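Local coordinates for piwi domain-containing protein (Vanderwaltozyma polyspora, PDB 5THE) that is a budding yeast Argonaute, here its C-terminal lobe with bound RNA, and probably uses a small guide RNA to select target RNAs, at residues 296-301 with 489-494. Numbering follows the deposited sequence.
Sequences TQFPGD and PAPVYY. With nucleotides of chain B.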
loop_
_atom_site.group_PDB
_atom_site.type_symbol
_atom_site.label_atom_id
_atom_site.label_comp_id
_atom_site.label_asym_id
_atom_site.label_seq_id
_atom_site.Cartn_x
_atom_site.Cartn_y
_atom_site.Cartn_z
ATOM N N THR A 296 -9.537 -3.919 -2.732
ATOM C CA THR A 296 -8.436 -4.470 -3.493
ATOM C C THR A 296 -7.651 -3.398 -4.233
ATOM O O THR A 296 -6.485 -3.617 -4.602
ATOM C CB THR A 296 -9.054 -5.490 -4.453
ATOM O OG1 THR A 296 -9.017 -6.799 -3.847
ATOM C CG2 THR A 296 -8.399 -5.461 -5.764
ATOM N N GLN A 297 -8.263 -2.237 -4.437
ATOM C CA GLN A 297 -7.700 -1.156 -5.236
ATOM C C GLN A 297 -7.732 0.128 -4.422
ATOM O O GLN A 297 -8.794 0.519 -3.916
ATOM C CB GLN A 297 -8.492 -0.994 -6.524
ATOM C CG GLN A 297 -8.220 -2.088 -7.538
ATOM C CD GLN A 297 -6.906 -1.851 -8.270
ATOM O OE1 GLN A 297 -6.438 -0.708 -8.358
ATOM N NE2 GLN A 297 -6.303 -2.925 -8.794
ATOM N N PHE A 298 -6.574 0.772 -4.289
ATOM C CA PHE A 298 -6.429 2.017 -3.535
ATOM C C PHE A 298 -5.704 3.064 -4.377
ATOM O O PHE A 298 -4.545 3.398 -4.104
ATOM C CB PHE A 298 -5.665 1.795 -2.228
ATOM C CG PHE A 298 -6.503 1.243 -1.116
ATOM C CD1 PHE A 298 -6.820 -0.112 -1.073
ATOM C CD2 PHE A 298 -6.963 2.070 -0.095
ATOM C CE1 PHE A 298 -7.585 -0.627 -0.048
ATOM C CE2 PHE A 298 -7.736 1.549 0.948
ATOM C CZ PHE A 298 -8.054 0.207 0.964
ATOM N N PRO A 299 -6.355 3.616 -5.399
ATOM C CA PRO A 299 -5.753 4.760 -6.094
ATOM C C PRO A 299 -5.666 5.932 -5.135
ATOM O O PRO A 299 -6.365 5.989 -4.122
ATOM C CB PRO A 299 -6.705 5.050 -7.259
ATOM C CG PRO A 299 -8.016 4.426 -6.875
ATOM C CD PRO A 299 -7.704 3.287 -5.894
ATOM N N GLY A 300 -4.770 6.865 -5.453
ATOM C CA GLY A 300 -4.496 7.959 -4.545
ATOM C C GLY A 300 -3.987 9.183 -5.266
ATOM O O GLY A 300 -3.758 9.184 -6.475
ATOM N N ASP A 301 -3.833 10.243 -4.491
ATOM C CA ASP A 301 -3.228 11.471 -4.960
ATOM C C ASP A 301 -2.120 11.865 -4.000
ATOM O O ASP A 301 -2.107 11.452 -2.842
ATOM C CB ASP A 301 -4.262 12.590 -5.079
ATOM C CG ASP A 301 -5.147 12.421 -6.286
ATOM O OD1 ASP A 301 -4.602 12.340 -7.408
ATOM O OD2 ASP A 301 -6.380 12.350 -6.110
ATOM N N PRO A 489 -2.033 -1.787 8.389
ATOM C CA PRO A 489 -3.121 -2.011 7.422
ATOM C C PRO A 489 -2.726 -1.564 6.022
ATOM O O PRO A 489 -1.978 -0.600 5.845
ATOM C CB PRO A 489 -4.274 -1.174 7.983
ATOM C CG PRO A 489 -4.020 -1.216 9.504
ATOM C CD PRO A 489 -2.502 -1.067 9.584
ATOM N N ALA A 490 -3.234 -2.285 5.024
ATOM C CA ALA A 490 -2.853 -2.009 3.642
ATOM C C ALA A 490 -3.001 -0.542 3.236
ATOM O O ALA A 490 -2.120 -0.046 2.517
ATOM C CB ALA A 490 -3.662 -2.915 2.706
ATOM N N PRO A 491 -4.043 0.196 3.644
ATOM C CA PRO A 491 -4.107 1.621 3.266
ATOM C C PRO A 491 -2.887 2.406 3.688
ATOM O O PRO A 491 -2.459 3.303 2.955
ATOM C CB PRO A 491 -5.358 2.125 4.006
ATOM C CG PRO A 491 -6.166 0.916 4.246
ATOM C CD PRO A 491 -5.228 -0.213 4.426
ATOM N N VAL A 492 -2.341 2.106 4.875
ATOM C CA VAL A 492 -1.164 2.811 5.369
ATOM C C VAL A 492 0.044 2.468 4.517
ATOM O O VAL A 492 0.770 3.351 4.053
ATOM C CB VAL A 492 -0.919 2.473 6.851
ATOM C CG1 VAL A 492 0.463 3.014 7.317
ATOM C CG2 VAL A 492 -2.034 3.018 7.710
ATOM N N TYR A 493 0.267 1.176 4.299
ATOM C CA TYR A 493 1.354 0.736 3.435
ATOM C C TYR A 493 1.236 1.373 2.051
ATOM O O TYR A 493 2.214 1.902 1.511
ATOM C CB TYR A 493 1.326 -0.795 3.349
ATOM C CG TYR A 493 2.672 -1.507 3.402
ATOM C CD1 TYR A 493 3.691 -1.194 2.507
ATOM C CD2 TYR A 493 2.894 -2.551 4.315
ATOM C CE1 TYR A 493 4.922 -1.870 2.547
ATOM C CE2 TYR A 493 4.105 -3.223 4.371
ATOM C CZ TYR A 493 5.119 -2.886 3.484
ATOM O OH TYR A 493 6.319 -3.562 3.544
ATOM N N TYR A 494 0.036 1.343 1.466
ATOM C CA TYR A 494 -0.176 1.977 0.163
ATOM C C TYR A 494 0.166 3.461 0.187
ATOM O O TYR A 494 0.776 3.979 -0.758
ATOM C CB TYR A 494 -1.623 1.811 -0.278
ATOM C CG TYR A 494 -2.021 0.398 -0.603
ATOM C CD1 TYR A 494 -1.103 -0.499 -1.145
ATOM C CD2 TYR A 494 -3.323 -0.034 -0.394
ATOM C CE1 TYR A 494 -1.477 -1.801 -1.465
ATOM C CE2 TYR A 494 -3.709 -1.335 -0.705
ATOM C CZ TYR A 494 -2.776 -2.212 -1.232
ATOM O OH TYR A 494 -3.149 -3.494 -1.539
ATOM P P A B 5 6.169 -6.205 6.120
ATOM O OP1 A B 5 5.022 -5.829 6.994
ATOM O OP2 A B 5 6.835 -5.204 5.259
ATOM O "O5'" A B 5 7.230 -6.919 7.054
ATOM C "C5'" A B 5 6.818 -7.961 7.922
ATOM C "C4'" A B 5 7.993 -8.783 8.380
ATOM O "O4'" A B 5 8.615 -9.420 7.238
ATOM C "C3'" A B 5 9.119 -7.996 9.033
ATOM O "O3'" A B 5 8.864 -7.785 10.403
ATOM C "C2'" A B 5 10.341 -8.868 8.771
ATOM O "O2'" A B 5 10.390 -9.948 9.689
ATOM C "C1'" A B 5 10.012 -9.453 7.400
ATOM N N9 A B 5 10.619 -8.678 6.314
ATOM C C8 A B 5 10.146 -7.551 5.685
ATOM N N7 A B 5 10.957 -7.122 4.747
ATOM C C5 A B 5 12.014 -8.023 4.779
ATOM C C6 A B 5 13.187 -8.113 4.026
ATOM N N6 A B 5 13.485 -7.234 3.068
ATOM N N1 A B 5 14.032 -9.141 4.311
ATOM C C2 A B 5 13.703 -10.011 5.287
ATOM N N3 A B 5 12.616 -10.028 6.063
ATOM C C4 A B 5 11.821 -8.991 5.745
ATOM P P A B 4 6.995 -5.821 0.275
ATOM O OP1 A B 4 6.077 -4.703 -0.062
ATOM O OP2 A B 4 8.450 -5.704 0.116
ATOM O "O5'" A B 4 6.691 -6.274 1.769
ATOM C "C5'" A B 4 5.426 -6.820 2.095
ATOM C "C4'" A B 4 5.549 -8.079 2.906
ATOM O "O4'" A B 4 6.217 -9.106 2.140
ATOM C "C3'" A B 4 6.361 -7.975 4.181
ATOM O "O3'" A B 4 5.598 -7.401 5.222
ATOM C "C2'" A B 4 6.756 -9.427 4.427
ATOM O "O2'" A B 4 5.655 -10.162 4.951
ATOM C "C1'" A B 4 7.000 -9.906 2.989
ATOM N N9 A B 4 8.397 -9.726 2.580
ATOM C C8 A B 4 9.004 -8.548 2.222
ATOM N N7 A B 4 10.266 -8.680 1.896
ATOM C C5 A B 4 10.493 -10.036 2.047
ATOM C C6 A B 4 11.640 -10.790 1.840
ATOM N N6 A B 4 12.782 -10.221 1.438
ATOM N N1 A B 4 11.554 -12.122 2.062
ATOM C C2 A B 4 10.372 -12.640 2.462
ATOM N N3 A B 4 9.207 -12.024 2.687
ATOM C C4 A B 4 9.352 -10.705 2.465
#
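Phe298 meets Tyr494 and Pro491 with two different parts of its side chain, a worked example of how one aromatic residue can fasten a loop to the first turn of a helix. Its CD1 lies 3.4 Å from CE2 of Tyr494, and its CB rests 3.5 Å from CD2 of the same tyrosine. CE1 of Phe298 comes at the edge of the tyrosine ring, in its plane, yet the pair as a whole stays oblique, with planes at 42°, and the side chains cross nearly at right angles. The far part of the phenylalanine reaches the proline, CE2 standing 3.7 Å from CG of Pro491. CB of both aromatic residues points toward the other segment, and CG, anti to the carbonyl carbon (chi1 -81° in Phe298), lets the rings meet. No hydrogen bond joins the segments; the contact is apolar and buried, and the hydroxyl of Tyr494 is bonded to the backbone N of Gly480. Without the ring, as with an alanine here, Pro491 CG would probably lose apolar cover and Tyr494 one of its aromatic neighbours. The same helical turn has Tyr494 on the buried side and Tyr493 toward the RNA, where its OH approaches OP2 of A5 of chain B to 2.4 Å, a hydrogen bond too short for its length to be trusted. Within this domain of RNase H-like fold, 296-301 leads into strand 300-305, whereas helix 490-515 starts within 489-494; Val268 of strand 264-274 touches both Phe298 and Pro491, and Val288 of strand 282-289 touches both aromatic residues.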